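Local coordinates for protein Aln2 (Streptomyces sp. CM020, PDB 6P7L) that belongs to the NTF2-like superfamily as a SnoaL-like protein and probably takes part in biosynthesis of the polyketide antibiotic alnumycin, its exact role being unsettled, at residues A[45-50]-A[152-157]. Residues are numbered along the deposited sequence; the frame is centred on the assembly and turned at random.
Sequences ARQMHR and LRSRSR
Gln47 reaches from its helix to the strand and joins two residues of that strand, Ser154 and Arg157, with one amide group. From CB the chain leaves the helix in the direction of the strand; CG lies anti to the backbone N (chi1 -169°) and the chain stays extended, which carries the amide to the strand although the CA atoms of Gln47 and Ser154 lie 9.6 Å apart. CD comes no nearer to Arg157 than 3.7 Å, at NH2. Gln47 OE1 takes a fairly straight bond from Arg157 NH2 at 2.8 Å, on a lone pair in the carbonyl plane. A longer, more bent bond of 3.2 Å runs from Arg157 NH1 to the same OE1, this donor standing above the carbonyl plane. The oxygen lies in the guanidinium plane, at its edge, while the amide is turned almost perpendicular to it (88°). Gln47 NE2 donates to Ser154 OG at 3.1 Å and also to the hydroxyl OG1 of Thr62. Glutamine suits this buried place because a single side chain both accepts and donates; the small serine offers a hydroxyl close to its strand. Arginine supplies paired N-H groups, and its NE forms a salt bridge with Asp143, which should help fix the guanidinium's rotation; a glycerol, probably from the crystallisation liquor, bonds to NH1. Met48, bent at chi2 and chi3, brings its nonpolar CE to 4.0 Å from Arg157 NH1. In this SnoaL-like fold the polar bridge ties helix 34-52 to strand 151-161 of the mixed sheet, with Phe59 of helix 56-60 touching Gln47, Met48 and Arg157.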
loop_
_atom_site.group_PDB
_atom_site.type_symbol
_atom_site.label_atom_id
_atom_site.label_comp_id
_atom_site.label_asym_id
_atom_site.label_seq_id
_atom_site.Cartn_x
_atom_site.Cartn_y
_atom_site.Cartn_z
ATOM N N ALA A 45 3.916 8.887 5.822
ATOM C CA ALA A 45 2.623 8.739 6.471
ATOM C C ALA A 45 2.219 10.060 7.115
ATOM O O ALA A 45 1.089 10.546 6.935
ATOM C CB ALA A 45 2.679 7.609 7.515
ATOM N N ARG A 46 3.149 10.667 7.861
ATOM C CA ARG A 46 2.836 11.929 8.530
ATOM C C ARG A 46 2.661 13.047 7.510
ATOM O O ARG A 46 1.769 13.902 7.649
ATOM C CB ARG A 46 3.933 12.247 9.540
ATOM C CG ARG A 46 3.940 11.200 10.731
ATOM C CD ARG A 46 4.798 11.530 11.894
ATOM N NE ARG A 46 4.250 10.886 13.099
ATOM C CZ ARG A 46 4.533 9.644 13.483
ATOM N NH1 ARG A 46 5.374 8.901 12.777
ATOM N NH2 ARG A 46 3.993 9.143 14.584
ATOM N N GLN A 47 3.479 13.054 6.462
ATOM C CA GLN A 47 3.360 14.121 5.471
ATOM C C GLN A 47 1.993 14.089 4.788
ATOM O O GLN A 47 1.363 15.141 4.575
ATOM C CB GLN A 47 4.463 13.994 4.432
ATOM C CG GLN A 47 4.598 15.200 3.491
ATOM C CD GLN A 47 5.595 14.947 2.392
ATOM O OE1 GLN A 47 5.448 13.974 1.626
ATOM N NE2 GLN A 47 6.631 15.783 2.314
ATOM N N MET A 48 1.533 12.893 4.399
ATOM C CA MET A 48 0.259 12.801 3.686
ATOM C C MET A 48 -0.912 12.970 4.661
ATOM O O MET A 48 -1.957 13.531 4.286
ATOM C CB MET A 48 0.117 11.478 2.927
ATOM C CG MET A 48 0.968 11.343 1.674
ATOM S SD MET A 48 0.707 12.700 0.488
ATOM C CE MET A 48 2.072 13.640 0.980
ATOM N N HIS A 49 -0.765 12.520 5.916
ATOM C CA HIS A 49 -1.836 12.789 6.878
ATOM C C HIS A 49 -2.088 14.284 6.978
ATOM O O HIS A 49 -3.247 14.725 7.011
ATOM C CB HIS A 49 -1.531 12.239 8.268
ATOM C CG HIS A 49 -1.612 10.740 8.368
ATOM N ND1 HIS A 49 -1.500 10.073 9.570
ATOM C CD2 HIS A 49 -1.779 9.788 7.426
ATOM C CE1 HIS A 49 -1.613 8.771 9.366
ATOM N NE2 HIS A 49 -1.757 8.568 8.065
ATOM N N ARG A 50 -1.014 15.075 6.994
ATOM C CA ARG A 50 -1.163 16.519 7.119
ATOM C C ARG A 50 -1.825 17.083 5.875
ATOM O O ARG A 50 -2.760 17.892 5.964
ATOM C CB ARG A 50 0.193 17.185 7.344
ATOM C CG ARG A 50 0.906 16.823 8.640
ATOM C CD ARG A 50 2.204 17.578 8.774
ATOM N NE ARG A 50 2.995 17.166 9.937
ATOM C CZ ARG A 50 4.113 17.766 10.342
ATOM N NH1 ARG A 50 4.570 18.832 9.701
ATOM N NH2 ARG A 50 4.779 17.294 11.385
ATOM N N LEU A 152 14.191 13.752 8.597
ATOM C CA LEU A 152 14.018 13.847 7.153
ATOM C C LEU A 152 13.110 15.007 6.764
ATOM O O LEU A 152 12.130 15.325 7.459
ATOM C CB LEU A 152 13.454 12.544 6.612
ATOM C CG LEU A 152 14.427 11.377 6.518
ATOM C CD1 LEU A 152 13.642 10.186 5.899
ATOM C CD2 LEU A 152 15.669 11.675 5.716
ATOM N N ARG A 153 13.441 15.618 5.627
ATOM C CA ARG A 153 12.679 16.684 4.992
ATOM C C ARG A 153 12.673 16.447 3.487
ATOM O O ARG A 153 13.614 15.871 2.931
ATOM C CB ARG A 153 13.300 18.057 5.285
ATOM C CG ARG A 153 13.506 18.338 6.770
ATOM C CD ARG A 153 12.228 18.884 7.438
ATOM N NE ARG A 153 11.913 20.217 6.934
ATOM C CZ ARG A 153 12.520 21.337 7.299
ATOM N NH1 ARG A 153 13.481 21.311 8.205
ATOM N NH2 ARG A 153 12.168 22.496 6.750
ATOM N N SER A 154 11.631 16.924 2.825
ATOM C CA SER A 154 11.548 16.848 1.369
ATOM C C SER A 154 12.391 17.953 0.734
ATOM O O SER A 154 12.287 19.123 1.124
ATOM C CB SER A 154 10.099 16.964 0.925
ATOM O OG SER A 154 9.423 15.718 0.924
ATOM N N ARG A 155 13.246 17.575 -0.221
ATOM C CA ARG A 155 14.032 18.528 -1.010
ATOM C C ARG A 155 13.515 18.715 -2.427
ATOM O O ARG A 155 13.524 19.836 -2.951
ATOM C CB ARG A 155 15.499 18.099 -1.060
ATOM C CG ARG A 155 16.372 19.029 -1.894
ATOM C CD ARG A 155 17.866 18.691 -1.740
ATOM N NE ARG A 155 18.345 17.807 -2.803
ATOM C CZ ARG A 155 19.564 17.282 -2.852
ATOM N NH1 ARG A 155 20.439 17.547 -1.895
ATOM N NH2 ARG A 155 19.906 16.485 -3.857
ATOM N N SER A 156 13.043 17.639 -3.050
ATOM C CA SER A 156 12.600 17.637 -4.433
ATOM C C SER A 156 11.425 16.688 -4.518
ATOM O O SER A 156 11.423 15.661 -3.843
ATOM C CB SER A 156 13.751 17.124 -5.386
ATOM O OG SER A 156 13.276 16.773 -6.677
ATOM N N ARG A 157 10.408 17.037 -5.301
ATOM C CA ARG A 157 9.331 16.108 -5.622
ATOM C C ARG A 157 9.008 16.325 -7.101
ATOM O O ARG A 157 8.781 17.469 -7.516
ATOM C CB ARG A 157 8.096 16.344 -4.755
ATOM C CG ARG A 157 6.898 15.504 -5.162
ATOM C CD ARG A 157 5.880 15.279 -4.058
ATOM N NE ARG A 157 6.490 14.505 -3.005
ATOM C CZ ARG A 157 6.092 14.461 -1.734
ATOM N NH1 ARG A 157 5.007 15.126 -1.336
ATOM N NH2 ARG A 157 6.803 13.739 -0.867
#